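Local coordinates for SusD/RagB family nutrient-binding outer membrane lipoprotein (Bacteroides vulgatus, PDB 4F7A) that probably binds mucin O-glycans at the cell surface as a SusD-like outer membrane lipoprotein built on a TPR-like helical fold, at residues W46-F49 and Q50-H54; Y75-A79 and G80-S84; P134-Y137 and S138-K142; T261-G264 and A265-S269. One frame throughout, in Å; residues are numbered along the deposited sequence.

Interaction 1. Residues W46-F49 and Q50-H54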
ATOM      1  N   TRP A  46       6.314   1.709  13.722  1.00 13.45           N
ATOM      2  CA  TRP A  46       5.974   1.182  12.408  1.00 12.17           C
ATOM      3  C   TRP A  46       5.475  -0.259  12.500  1.00 13.45           C
ATOM      4  O   TRP A  46       4.607  -0.666  11.722  1.00 11.56           O
ATOM      5  CB  TRP A  46       7.165   1.283  11.451  1.00 11.61           C
ATOM      6  CG  TRP A  46       6.844   0.771  10.097  1.00  9.35           C
ATOM      7  CD1 TRP A  46       6.210   1.452   9.095  1.00 13.22           C
ATOM      8  CD2 TRP A  46       7.069  -0.554   9.602  1.00 12.14           C
ATOM      9  NE1 TRP A  46       6.061   0.652   8.006  1.00 10.97           N
ATOM     10  CE2 TRP A  46       6.578  -0.589   8.278  1.00 10.38           C
ATOM     11  CE3 TRP A  46       7.691  -1.693  10.122  1.00 11.37           C
ATOM     12  CZ2 TRP A  46       6.643  -1.739   7.479  1.00 11.77           C
ATOM     13  CZ3 TRP A  46       7.779  -2.843   9.306  1.00 12.01           C
ATOM     14  CH2 TRP A  46       7.233  -2.855   8.014  1.00 10.09           C
ATOM     15  N   GLN A  47       6.000  -1.028  13.456  1.00 12.70           N
ATOM     16  CA  GLN A  47       5.635  -2.427  13.555  1.00 14.37           C
ATOM     17  C   GLN A  47       4.126  -2.595  13.735  1.00 15.67           C
ATOM     18  O   GLN A  47       3.533  -3.473  13.114  1.00 13.74           O
ATOM     19  CB  GLN A  47       6.401  -3.148  14.661  1.00 15.00           C
ATOM     20  CG  GLN A  47       6.053  -4.662  14.752  1.00 16.46           C
ATOM     21  CD  GLN A  47       6.707  -5.348  15.955  1.00 24.88           C
ATOM     22  OE1 GLN A  47       6.831  -4.747  17.017  1.00 23.89           O
ATOM     23  NE2 GLN A  47       7.091  -6.613  15.796  1.00 19.07           N
ATOM     24  N   THR A  48       3.504  -1.745  14.557  1.00 15.51           N
ATOM     25  CA  THR A  48       2.020  -1.765  14.711  1.00 15.35           C
ATOM     26  C   THR A  48       1.264  -0.888  13.722  1.00 16.90           C
ATOM     27  O   THR A  48       0.105  -1.161  13.410  1.00 17.49           O
ATOM     28  CB  THR A  48       1.583  -1.411  16.166  1.00 15.36           C
ATOM     29  OG1 THR A  48       1.884  -0.037  16.443  1.00 14.80           O
ATOM     30  CG2 THR A  48       2.303  -2.315  17.199  1.00 17.90           C
ATOM     31  N   PHE A  49       1.897   0.173  13.229  1.00 15.39           N
ATOM     32  CA  PHE A  49       1.343   1.016  12.146  1.00 15.46           C
ATOM     33  C   PHE A  49       0.921   0.139  10.969  1.00 15.14           C
ATOM     34  O   PHE A  49      -0.234   0.154  10.532  1.00 14.03           O
ATOM     35  CB  PHE A  49       2.419   2.039  11.699  1.00 13.29           C
ATOM     36  CG  PHE A  49       1.911   3.169  10.801  1.00 15.88           C
ATOM     37  CD1 PHE A  49       1.631   2.963   9.468  1.00 26.68           C
ATOM     38  CD2 PHE A  49       1.797   4.458  11.292  1.00 14.86           C
ATOM     39  CE1 PHE A  49       1.192   4.022   8.661  1.00 27.59           C
ATOM     40  CE2 PHE A  49       1.384   5.505  10.497  1.00 17.89           C
ATOM     41  CZ  PHE A  49       1.065   5.288   9.189  1.00 15.28           C
ATOM     42  N   GLN A  50       1.853  -0.690  10.523  1.00 13.19           N
ATOM     43  CA  GLN A  50       1.659  -1.460   9.318  1.00 14.48           C
ATOM     44  C   GLN A  50       2.047  -2.938   9.369  1.00 13.65           C
ATOM     45  O   GLN A  50       1.368  -3.765   8.750  1.00 14.96           O
ATOM     46  CB  GLN A  50       2.427  -0.719   8.217  1.00 17.02           C
ATOM     47  CG  GLN A  50       2.772  -1.463   7.019  1.00 18.96           C
ATOM     48  CD  GLN A  50       3.073  -0.562   5.818  1.00 17.27           C
ATOM     49  OE1 GLN A  50       3.193   0.683   5.911  1.00 13.88           O
ATOM     50  NE2 GLN A  50       3.217  -1.202   4.696  1.00 13.18           N
ATOM     51  N   ASN A  51       3.154  -3.291  10.023  1.00 14.14           N
ATOM     52  CA  ASN A  51       3.687  -4.642   9.837  1.00 14.17           C
ATOM     53  C   ASN A  51       2.796  -5.731  10.410  1.00 14.70           C
ATOM     54  O   ASN A  51       2.621  -6.791   9.786  1.00 15.26           O
ATOM     55  CB  ASN A  51       5.106  -4.790  10.388  1.00 17.08           C
ATOM     56  CG  ASN A  51       5.812  -6.012   9.844  1.00 16.03           C
ATOM     57  OD1 ASN A  51       6.285  -6.843  10.615  1.00 16.15           O
ATOM     58  ND2 ASN A  51       5.887  -6.138   8.487  1.00 14.80           N
ATOM     59  N   LEU A  52       2.206  -5.471  11.574  1.00 15.77           N
ATOM     60  CA  LEU A  52       1.298  -6.444  12.184  1.00 13.40           C
ATOM     61  C   LEU A  52      -0.168  -6.326  11.726  1.00 15.99           C
ATOM     62  O   LEU A  52      -1.042  -7.051  12.223  1.00 14.70           O
ATOM     63  CB  LEU A  52       1.381  -6.382  13.691  1.00 14.61           C
ATOM     64  CG  LEU A  52       2.665  -6.889  14.332  1.00 13.91           C
ATOM     65  CD1 LEU A  52       2.715  -6.431  15.785  1.00 14.53           C
ATOM     66  CD2 LEU A  52       2.798  -8.426  14.242  1.00 14.53           C
ATOM     67  N   ASN A  53      -0.436  -5.417  10.793  1.00 15.74           N
ATOM     68  CA  ASN A  53      -1.745  -5.293  10.171  1.00 14.44           C
ATOM     69  C   ASN A  53      -1.638  -5.534   8.650  1.00 13.18           C
ATOM     70  O   ASN A  53      -1.620  -6.667   8.181  1.00 14.09           O
ATOM     71  CB  ASN A  53      -2.320  -3.905  10.490  1.00 14.66           C
ATOM     72  CG  ASN A  53      -2.533  -3.702  11.953  1.00 16.62           C
ATOM     73  OD1 ASN A  53      -3.469  -4.262  12.533  1.00 16.76           O
ATOM     74  ND2 ASN A  53      -1.694  -2.896  12.560  1.00 18.11           N
ATOM     75  N   HIS A  54      -1.490  -4.464   7.895  1.00 13.06           N
ATOM     76  CA  HIS A  54      -1.548  -4.521   6.438  1.00 12.27           C
ATOM     77  C   HIS A  54      -0.560  -5.501   5.827  1.00 13.76           C
ATOM     78  O   HIS A  54      -0.881  -6.158   4.860  1.00 12.41           O
ATOM     79  CB  HIS A  54      -1.275  -3.137   5.849  1.00 13.70           C
ATOM     80  CG  HIS A  54      -2.047  -2.045   6.515  1.00 12.38           C
ATOM     81  ND1 HIS A  54      -1.852  -1.698   7.836  1.00 12.24           N
ATOM     82  CD2 HIS A  54      -2.968  -1.179   6.028  1.00 12.12           C
ATOM     83  CE1 HIS A  54      -2.649  -0.686   8.142  1.00 14.57           C
ATOM     84  NE2 HIS A  54      -3.341  -0.357   7.064  1.00 13.31           N
TER
HETATM   85  O   HOH W   1       6.254  -7.817  13.263  1.00 20.87           O

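Interaction 2. Residues Y75-A79 and G80-S84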
ATOM      1  N   TYR A  75      -7.779 -13.057  13.388  1.00 13.30           N
ATOM      2  CA  TYR A  75      -8.852 -12.068  13.354  1.00 13.29           C
ATOM      3  C   TYR A  75      -9.400 -11.700  14.743  1.00 15.69           C
ATOM      4  O   TYR A  75     -10.530 -11.219  14.837  1.00 15.22           O
ATOM      5  CB  TYR A  75     -10.019 -12.484  12.440  1.00 13.15           C
ATOM      6  CG  TYR A  75      -9.768 -12.513  10.941  1.00 13.31           C
ATOM      7  CD1 TYR A  75      -8.711 -11.815  10.341  1.00 13.29           C
ATOM      8  CD2 TYR A  75     -10.625 -13.211  10.117  1.00 13.65           C
ATOM      9  CE1 TYR A  75      -8.532 -11.829   8.964  1.00 15.67           C
ATOM     10  CE2 TYR A  75     -10.445 -13.237   8.739  1.00  9.98           C
ATOM     11  CZ  TYR A  75      -9.407 -12.552   8.173  1.00 12.92           C
ATOM     12  OH  TYR A  75      -9.270 -12.598   6.812  1.00 11.60           O
ATOM     13  N   ALA A  76      -8.622 -11.936  15.802  1.00 15.77           N
ATOM     14  CA  ALA A  76      -8.945 -11.405  17.136  1.00 17.82           C
ATOM     15  C   ALA A  76      -8.175 -10.090  17.228  1.00 16.79           C
ATOM     16  O   ALA A  76      -7.065 -10.025  17.733  1.00 16.15           O
ATOM     17  CB  ALA A  76      -8.532 -12.386  18.234  1.00 18.19           C
ATOM     18  N   LEU A  77      -8.748  -9.044  16.654  1.00 16.44           N
ATOM     19  CA  LEU A  77      -7.966  -7.860  16.369  1.00 17.40           C
ATOM     20  C   LEU A  77      -7.545  -7.171  17.668  1.00 19.12           C
ATOM     21  O   LEU A  77      -8.354  -6.959  18.555  1.00 18.61           O
ATOM     22  CB  LEU A  77      -8.741  -6.892  15.479  1.00 16.90           C
ATOM     23  CG  LEU A  77      -9.140  -7.398  14.087  1.00 13.99           C
ATOM     24  CD1 LEU A  77      -9.782  -6.303  13.295  1.00 15.36           C
ATOM     25  CD2 LEU A  77      -7.921  -7.920  13.299  1.00 15.52           C
ATOM     26  N   GLU A  78      -6.256  -6.848  17.753  1.00 17.77           N
ATOM     27  CA  GLU A  78      -5.666  -6.182  18.892  1.00 17.66           C
ATOM     28  C   GLU A  78      -5.828  -4.653  18.745  1.00 17.45           C
ATOM     29  O   GLU A  78      -5.248  -4.030  17.847  1.00 17.11           O
ATOM     30  CB  GLU A  78      -4.196  -6.579  19.000  1.00 15.46           C
ATOM     31  CG  GLU A  78      -3.485  -6.108  20.253  1.00 19.94           C
ATOM     32  CD  GLU A  78      -4.007  -6.744  21.531  1.00 33.50           C
ATOM     33  OE1 GLU A  78      -4.690  -7.798  21.482  1.00 31.21           O
ATOM     34  OE2 GLU A  78      -3.728  -6.165  22.595  1.00 36.98           O
ATOM     35  N   ALA A  79      -6.602  -4.081  19.660  1.00 20.11           N
ATOM     36  CA  ALA A  79      -7.049  -2.679  19.614  1.00 22.23           C
ATOM     37  C   ALA A  79      -5.883  -1.699  19.522  1.00 22.42           C
ATOM     38  O   ALA A  79      -5.951  -0.723  18.779  1.00 24.90           O
ATOM     39  CB  ALA A  79      -7.950  -2.359  20.847  1.00 24.21           C
ATOM     40  N   GLY A  80      -4.822  -1.968  20.264  1.00 21.31           N
ATOM     41  CA  GLY A  80      -3.618  -1.115  20.244  1.00 24.10           C
ATOM     42  C   GLY A  80      -2.906  -1.154  18.901  1.00 24.46           C
ATOM     43  O   GLY A  80      -2.392  -0.125  18.417  1.00 26.63           O
ATOM     44  N   TRP A  81      -2.919  -2.316  18.258  1.00 19.98           N
ATOM     45  CA  TRP A  81      -2.245  -2.469  16.962  1.00 17.50           C
ATOM     46  C   TRP A  81      -3.057  -1.858  15.835  1.00 14.94           C
ATOM     47  O   TRP A  81      -2.519  -1.135  14.998  1.00 16.18           O
ATOM     48  CB  TRP A  81      -2.019  -3.930  16.619  1.00 16.23           C
ATOM     49  CG  TRP A  81      -1.203  -4.712  17.591  1.00 16.36           C
ATOM     50  CD1 TRP A  81      -0.587  -4.265  18.717  1.00 20.43           C
ATOM     51  CD2 TRP A  81      -0.873  -6.091  17.469  1.00 13.88           C
ATOM     52  NE1 TRP A  81       0.078  -5.303  19.335  1.00 20.31           N
ATOM     53  CE2 TRP A  81      -0.087  -6.437  18.578  1.00 18.74           C
ATOM     54  CE3 TRP A  81      -1.219  -7.088  16.549  1.00 16.20           C
ATOM     55  CZ2 TRP A  81       0.400  -7.728  18.773  1.00 19.08           C
ATOM     56  CZ3 TRP A  81      -0.738  -8.367  16.748  1.00 15.24           C
ATOM     57  CH2 TRP A  81       0.050  -8.679  17.857  1.00 17.70           C
ATOM     58  N   THR A  82      -4.353  -2.165  15.784  1.00 12.59           N
ATOM     59  CA  THR A  82      -5.158  -1.673  14.689  1.00 12.53           C
ATOM     60  C   THR A  82      -5.362  -0.157  14.689  1.00 12.74           C
ATOM     61  O   THR A  82      -5.644   0.420  13.640  1.00 14.13           O
ATOM     62  CB  THR A  82      -6.527  -2.374  14.614  1.00 13.12           C
ATOM     63  OG1 THR A  82      -7.285  -2.050  15.770  1.00 14.46           O
ATOM     64  CG2 THR A  82      -6.370  -3.919  14.445  1.00 13.07           C
ATOM     65  N   ALA A  83      -5.219   0.490  15.847  1.00 12.36           N
ATOM     66  CA  ALA A  83      -5.384   1.935  15.943  1.00 11.79           C
ATOM     67  C   ALA A  83      -4.145   2.719  15.494  1.00 14.95           C
ATOM     68  O   ALA A  83      -4.200   3.947  15.346  1.00 13.16           O
ATOM     69  CB  ALA A  83      -5.705   2.323  17.396  1.00 10.30           C
ATOM     70  N   SER A  84      -3.014   2.034  15.333  1.00 14.38           N
ATOM     71  CA  SER A  84      -1.742   2.718  15.187  1.00 14.90           C
ATOM     72  C   SER A  84      -1.601   3.609  13.958  1.00 13.71           C
ATOM     73  O   SER A  84      -1.072   4.715  14.063  1.00 13.38           O
ATOM     74  CB  SER A  84      -0.587   1.720  15.259  1.00 17.49           C
ATOM     75  OG  SER A  84      -0.400   1.330  16.606  1.00 17.25           O
TER

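Interaction 3. Residues P134-Y137 and S138-K142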
ATOM      1  N   PRO A 134     -14.163   6.110   6.771  1.00 12.46           N
ATOM      2  CA  PRO A 134     -14.271   7.525   7.076  1.00 13.78           C
ATOM      3  C   PRO A 134     -13.028   8.067   7.802  1.00 12.88           C
ATOM      4  O   PRO A 134     -12.421   7.382   8.639  1.00 13.97           O
ATOM      5  CB  PRO A 134     -15.511   7.600   7.972  1.00 12.95           C
ATOM      6  CG  PRO A 134     -16.356   6.400   7.539  1.00 12.06           C
ATOM      7  CD  PRO A 134     -15.370   5.344   7.144  1.00 14.64           C
ATOM      8  N   ILE A 135     -12.654   9.293   7.476  1.00 14.37           N
ATOM      9  CA  ILE A 135     -11.529   9.934   8.161  1.00 13.84           C
ATOM     10  C   ILE A 135     -11.823  11.405   8.363  1.00 13.98           C
ATOM     11  O   ILE A 135     -12.815  11.933   7.850  1.00 14.08           O
ATOM     12  CB  ILE A 135     -10.207   9.778   7.368  1.00 13.65           C
ATOM     13  CG1 ILE A 135     -10.274  10.467   5.994  1.00 13.76           C
ATOM     14  CG2 ILE A 135      -9.819   8.256   7.213  1.00 11.99           C
ATOM     15  CD1 ILE A 135      -8.859  10.639   5.284  1.00 15.35           C
ATOM     16  N   VAL A 136     -10.952  12.076   9.106  1.00 13.29           N
ATOM     17  CA  VAL A 136     -10.954  13.521   9.167  1.00 12.87           C
ATOM     18  C   VAL A 136      -9.967  14.034   8.112  1.00 14.70           C
ATOM     19  O   VAL A 136      -8.758  13.718   8.170  1.00 16.58           O
ATOM     20  CB  VAL A 136     -10.572  14.048  10.576  1.00 15.99           C
ATOM     21  CG1 VAL A 136     -10.503  15.569  10.566  1.00 15.71           C
ATOM     22  CG2 VAL A 136     -11.582  13.582  11.625  1.00 16.07           C
ATOM     23  N   TYR A 137     -10.467  14.805   7.143  1.00 14.76           N
ATOM     24  CA  TYR A 137      -9.616  15.304   6.064  1.00 15.23           C
ATOM     25  C   TYR A 137     -10.045  16.671   5.581  1.00 16.98           C
ATOM     26  O   TYR A 137      -9.424  17.687   5.958  1.00 16.89           O
ATOM     27  CB  TYR A 137      -9.535  14.288   4.916  1.00 15.68           C
ATOM     28  CG  TYR A 137      -8.512  14.642   3.877  1.00 14.56           C
ATOM     29  CD1 TYR A 137      -7.166  14.386   4.095  1.00 14.55           C
ATOM     30  CD2 TYR A 137      -8.879  15.245   2.682  1.00 18.09           C
ATOM     31  CE1 TYR A 137      -6.198  14.765   3.161  1.00 14.18           C
ATOM     32  CE2 TYR A 137      -7.919  15.598   1.727  1.00 16.33           C
ATOM     33  CZ  TYR A 137      -6.582  15.348   1.978  1.00 14.49           C
ATOM     34  OH  TYR A 137      -5.622  15.675   1.059  1.00 14.82           O
ATOM     35  N   SER A 138     -11.117  16.742   4.786  1.00 18.26           N
ATOM     36  CA  SER A 138     -11.483  18.034   4.164  1.00 18.12           C
ATOM     37  C   SER A 138     -11.856  19.074   5.210  1.00 21.28           C
ATOM     38  O   SER A 138     -11.718  20.284   4.975  1.00 21.03           O
ATOM     39  CB  SER A 138     -12.617  17.864   3.134  1.00 20.59           C
ATOM     40  OG  SER A 138     -13.858  17.680   3.781  1.00 17.35           O
ATOM     41  N   LYS A 139     -12.293  18.632   6.383  1.00 21.46           N
ATOM     42  CA  LYS A 139     -12.703  19.580   7.419  1.00 22.81           C
ATOM     43  C   LYS A 139     -11.664  19.780   8.538  1.00 23.90           C
ATOM     44  O   LYS A 139     -11.929  20.470   9.512  1.00 24.47           O
ATOM     45  CB  LYS A 139     -14.058  19.178   7.972  1.00 21.71           C
ATOM     46  CG  LYS A 139     -15.131  19.264   6.871  1.00 26.69           C
ATOM     47  CD  LYS A 139     -16.528  18.873   7.331  1.00 26.05           C
ATOM     48  CE  LYS A 139     -16.678  17.363   7.443  1.00 25.61           C
ATOM     49  NZ  LYS A 139     -18.101  16.889   7.793  1.00 22.38           N
ATOM     50  N   PHE A 140     -10.484  19.196   8.383  1.00 22.32           N
ATOM     51  CA  PHE A 140      -9.440  19.333   9.399  1.00 25.69           C
ATOM     52  C   PHE A 140      -9.103  20.807   9.642  1.00 27.71           C
ATOM     53  O   PHE A 140      -8.974  21.593   8.703  1.00 25.58           O
ATOM     54  CB  PHE A 140      -8.186  18.568   9.003  1.00 25.85           C
ATOM     55  CG  PHE A 140      -7.121  18.557  10.070  1.00 29.03           C
ATOM     56  CD1 PHE A 140      -7.174  17.636  11.121  1.00 38.79           C
ATOM     57  CD2 PHE A 140      -6.073  19.470  10.034  1.00 34.24           C
ATOM     58  CE1 PHE A 140      -6.196  17.615  12.117  1.00 39.06           C
ATOM     59  CE2 PHE A 140      -5.083  19.462  11.026  1.00 35.63           C
ATOM     60  CZ  PHE A 140      -5.142  18.539  12.065  1.00 39.17           C
ATOM     61  N   GLY A 141      -9.012  21.174  10.921  1.00 33.03           N
ATOM     62  CA  GLY A 141      -8.689  22.548  11.328  1.00 34.63           C
ATOM     63  C   GLY A 141      -9.715  23.606  10.981  1.00 38.52           C
ATOM     64  O   GLY A 141      -9.406  24.793  11.073  1.00 40.45           O
ATOM     65  N   LYS A 142     -10.927  23.200  10.578  1.00 37.87           N
ATOM     66  CA  LYS A 142     -11.994  24.145  10.228  1.00 39.67           C
ATOM     67  C   LYS A 142     -13.031  24.303  11.348  1.00 40.02           C
ATOM     68  O   LYS A 142     -13.958  25.102  11.224  1.00 39.63           O
ATOM     69  CB  LYS A 142     -12.732  23.703   8.958  1.00 41.23           C
ATOM     70  CG  LYS A 142     -11.975  23.887   7.631  1.00 45.86           C
ATOM     71  CD  LYS A 142     -12.905  23.504   6.461  1.00 52.93           C
ATOM     72  CE  LYS A 142     -12.909  24.535   5.341  1.00 59.64           C
ATOM     73  NZ  LYS A 142     -11.594  24.621   4.650  1.00 63.95           N
TER
HETATM   74  O   HOH W   2     -13.106  15.950   7.288  1.00 14.92           O

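Interaction 4. Residues T261-G264 and A265-S269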
ATOM      1  N   THR A 261      10.143 -10.835  10.314  1.00 16.92           N
ATOM      2  CA  THR A 261       9.557 -10.668   8.977  1.00 13.41           C
ATOM      3  C   THR A 261       9.730 -11.915   8.110  1.00 14.95           C
ATOM      4  O   THR A 261      10.699 -12.035   7.369  1.00 15.17           O
ATOM      5  CB  THR A 261      10.199  -9.458   8.274  1.00 15.81           C
ATOM      6  OG1 THR A 261      11.618  -9.628   8.267  1.00 16.59           O
ATOM      7  CG2 THR A 261       9.828  -8.154   9.002  1.00 10.48           C
ATOM      8  N   TYR A 262       8.793 -12.851   8.236  1.00 12.01           N
ATOM      9  CA  TYR A 262       8.803 -14.082   7.460  1.00 12.43           C
ATOM     10  C   TYR A 262       7.903 -13.956   6.250  1.00 11.13           C
ATOM     11  O   TYR A 262       6.973 -13.143   6.224  1.00 11.49           O
ATOM     12  CB  TYR A 262       8.344 -15.290   8.314  1.00 12.46           C
ATOM     13  CG  TYR A 262       9.382 -15.735   9.296  1.00 11.09           C
ATOM     14  CD1 TYR A 262       9.645 -14.988  10.453  1.00 14.44           C
ATOM     15  CD2 TYR A 262      10.157 -16.865   9.053  1.00 14.97           C
ATOM     16  CE1 TYR A 262      10.601 -15.395  11.359  1.00 15.42           C
ATOM     17  CE2 TYR A 262      11.133 -17.260   9.953  1.00 13.55           C
ATOM     18  CZ  TYR A 262      11.356 -16.517  11.097  1.00 12.56           C
ATOM     19  OH  TYR A 262      12.338 -16.908  12.006  1.00 18.13           O
HETATM   20  N   MSE A 263       8.200 -14.781   5.262  1.00 12.57           N
HETATM   21  CA  MSE A 263       7.404 -14.955   4.061  1.00 11.73           C
HETATM   22  C   MSE A 263       5.996 -15.474   4.376  1.00 12.16           C
HETATM   23  O   MSE A 263       5.838 -16.364   5.196  1.00 13.66           O
HETATM   24  CB  MSE A 263       8.113 -15.988   3.179  1.00 11.74           C
HETATM   25  CG  MSE A 263       7.612 -16.058   1.760  1.00 12.96           C
HETATM   26 SE   MSE A 263       8.584 -17.409   0.800  0.75  8.00          SE
HETATM   27  CE  MSE A 263       8.348 -16.722  -0.998  1.00 12.50           C
ATOM     28  N   GLY A 264       4.972 -14.922   3.722  1.00 10.48           N
ATOM     29  CA  GLY A 264       3.607 -15.435   3.897  1.00 11.54           C
ATOM     30  C   GLY A 264       3.311 -16.606   2.969  1.00 13.04           C
ATOM     31  O   GLY A 264       3.910 -16.736   1.892  1.00 12.02           O
ATOM     32  N   ALA A 265       2.408 -17.488   3.388  1.00 11.40           N
ATOM     33  CA  ALA A 265       2.023 -18.660   2.576  1.00 12.17           C
ATOM     34  C   ALA A 265       1.535 -18.347   1.151  1.00  9.53           C
ATOM     35  O   ALA A 265       1.849 -19.091   0.215  1.00 10.55           O
ATOM     36  CB  ALA A 265       0.955 -19.516   3.317  1.00  9.34           C
ATOM     37  N   THR A 266       0.791 -17.267   0.956  1.00 10.47           N
ATOM     38  CA  THR A 266       0.264 -16.966  -0.375  1.00  9.94           C
ATOM     39  C   THR A 266       1.366 -16.548  -1.323  1.00 10.51           C
ATOM     40  O   THR A 266       1.387 -17.007  -2.433  1.00 11.17           O
ATOM     41  CB  THR A 266      -0.879 -15.898  -0.397  1.00 10.76           C
ATOM     42  OG1 THR A 266      -1.924 -16.267   0.530  1.00 12.15           O
ATOM     43  CG2 THR A 266      -1.487 -15.812  -1.786  1.00 12.01           C
ATOM     44  N   ILE A 267       2.292 -15.703  -0.875  1.00 10.42           N
ATOM     45  CA  ILE A 267       3.386 -15.273  -1.738  1.00  9.37           C
ATOM     46  C   ILE A 267       4.346 -16.450  -2.008  1.00 10.12           C
ATOM     47  O   ILE A 267       4.865 -16.562  -3.121  1.00 11.76           O
ATOM     48  CB  ILE A 267       4.055 -13.965  -1.233  1.00  8.87           C
ATOM     49  CG1 ILE A 267       4.887 -13.328  -2.367  1.00 12.13           C
ATOM     50  CG2 ILE A 267       4.918 -14.181   0.034  1.00 11.68           C
ATOM     51  CD1 ILE A 267       5.234 -11.825  -2.121  1.00 12.18           C
ATOM     52  N   ALA A 268       4.498 -17.393  -1.068  1.00 11.24           N
ATOM     53  CA  ALA A 268       5.270 -18.628  -1.349  1.00 12.23           C
ATOM     54  C   ALA A 268       4.566 -19.482  -2.421  1.00 12.14           C
ATOM     55  O   ALA A 268       5.201 -19.954  -3.342  1.00 12.90           O
ATOM     56  CB  ALA A 268       5.488 -19.447  -0.100  1.00 11.49           C
ATOM     57  N   SER A 269       3.250 -19.626  -2.314  1.00 10.08           N
ATOM     58  CA  SER A 269       2.472 -20.347  -3.323  1.00 12.83           C
ATOM     59  C   SER A 269       2.650 -19.763  -4.730  1.00 13.15           C
ATOM     60  O   SER A 269       2.918 -20.498  -5.680  1.00 12.37           O
ATOM     61  CB  SER A 269       0.986 -20.356  -2.958  1.00 12.92           C
ATOM     62  OG  SER A 269       0.228 -20.876  -4.026  1.00 11.24           O
TER

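Interaction 1. Residues W46-F49 and Q50-H54
With CG anti to the backbone N in both Trp46 (chi1 -179°) and Asn51 (chi1 -163°), the indole reaches along the helix to the asparagine five residues on. The six-membered part of the indole takes the contact, Trp46 CZ3 lying 3.5 Å from Asn51 CB. The amide of Asn51 is turned 24° from the ring plane. Gln50 runs out extended beside the same indole, and its CG is 3.9 Å from Trp46 CZ2. The amide ends of both residues are held from outside: Gln50 by Asp55, Glu434 and Arg127, Asn51 ND2 by Asp55. Asn51 OD1 accepts from a water, which in turn accepts from Gln47 NE2. Gln47 CG also packs on Leu52 CD1 at 3.9 Å.

The backbone changes its pitch here. Trp46 O takes a good bond from Gln50 N at 3.0 Å and a weak one from Asn51 N at 3.4 Å. Leu52 N then bonds Gln47 O at 2.9 Å, five residues back. His54 NE2 bonds Thr131 OG1. A bond from residue i+5 to residue i is the mark of a pi-type turn, which here widens the buried end of helix 44-51.

Interaction 2. Residues Y75-A79 and G80-S84
Glu78 lays its aliphatic part over the indole of Trp81, while its carbonyl takes the amides of Trp81 and Thr82 in the first turn of the helix. Two backbone donors thus grip one oxygen. Thr82 N donates to Glu78 O at 2.9 Å, nearly straight at 169°. Trp81 N comes equally near but at a poor angle, so its bond is weak. The next carbonyl, Ala79 O, accepts from Ala83 N at 3.3 Å. Glu78 is the N-cap residue, and its own N donates to Asn72 OD1.

Further acceptors are met from outside the pair. Trp81 O takes bonds from Asn53 ND2 and, within the segment, from Ser84 N. Thr82 O is bonded to Tyr132 OH. Ser84 OG and Thr48 OG1 are hydrogen-bonded to each other, as are Tyr75 OH and Ile468 N.

The side-chain contact is apolar. Glu78 CG sits 3.6 Å from the centroid of the five-membered ring of Trp81, only 1° off the ring normal, which makes a CH-pi contact. The carboxylate plane is 58° from the ring. Glu78 CB lies over the same face, 3.7 Å from Trp81 CD2. Phe68 meets the indole edge-to-face. Leu77 CB also touches Thr82 CG2 at 3.9 Å.

The glutamate thus contributes its methylenes to the indole and its carbonyl to the helix start. The contact therefore probably owes little to the carboxylate charge.

Interaction 3. Residues P134-Y137 and S138-K142
Val136 and Phe140 meet across a tight turn, a valine methyl against the edge of a phenyl ring. Phe140 can be followed outward. Its CB lies 3.4 Å from Tyr137 O and also near Val136 CG1. CG is anti to the backbone N (chi1 -174°), which carries the ring outward from the turn. CD1 touches Val136 CG1 at 4.0 Å, and this methyl lies in the ring plane. The two side chains cross at about a right angle. The ring also meets Phe94 and His98, both edge-to-face.

The turn itself is type I, from Tyr137 to Phe140. Phe140 N bonds Tyr137 O at 3.0 Å, with an N-H...O angle of 165°. The N-H approaches from over the carbonyl, 62° out of its plane. One water bridges the backbone, accepting from Tyr137 N and Lys139 N, each at 2.9 Å. A type II turn from Lys139 to Lys142 follows directly, with Gly141 at positive phi.

Polar ends anchor the loop: Ser138 OG bonds Asp149 OD1, and Lys139 NZ bonds the carbonyls of Asn146 and Val148.

The loop joins helix 111-132 to helix 151-174, and Tyr137 packs on both. It touches Val122 and Met125 of the first, and reaches Asp161 and Phe158 of the second. Val136 rests on Gln484 of helix 482-492, and the Phe140 ring leans on helix 84-104.

Interaction 4. Residues T261-G264 and A265-S269
The selenomethionine Met263 makes apolar contacts with Ile267 and Ala268 at the start of the following helix. Its CG lies 3.7 Å from Ile267 CG2, where the two side chains cross at about a right angle. CG is anti to the backbone N (chi1 -166°) and the chain stays extended, which carries SE and CE onward. Met263 SE packs on Ala268 CB at 3.8 Å. Met263 CE comes to 3.6 Å from Ala268 CA. Trp428 of helix 416-431 packs on Thr266 and Ile267.

This is a strand-to-helix junction. Strand 262-263 pairs antiparallel with strand 61-62, and helix 265-273 starts right after it, with Gly264 as its N-cap residue.

Backbone hydrogen bonds set the first turn. Ala268 N donates to Gly264 O at 3.1 Å, with an N-H...O angle of 159°. Ser269 N follows with a bond to Ala265 O at 2.9 Å. Tyr262 and Gly264 have backbone bonds to His62 and Tyr60. A methyl-to-carbonyl contact adds to these, Ile267 CG2 lying 3.3 Å from Gly264 O.

Side-chain polar bonds lead out of the junction. Thr266 OG1 bonds Phe451 N, Ser269 OG bonds Thr387 O, and Tyr262 OH bonds Gln313 O.

How the interactions relate
All four contacts are local and follow in series, so none nests in or crosses another. Interaction 1 closes the end of helix 44-51. Interaction 2 starts helix 79-82, and two hydrogen bonds link it to interaction 1. They thus close the connection between helix 44-51 and helix 79-82, which carries helix 54-57 and strand 61-62. Interaction 3 turns the loop between helices 111-132 and 151-174, about 24 Å from interaction 1 between centres. Interaction 4 joins strand 262-263 to helix 265-273. It touches interaction 1 where Thr261 packs on Asn51, and lies across the chain's centre from interaction 3.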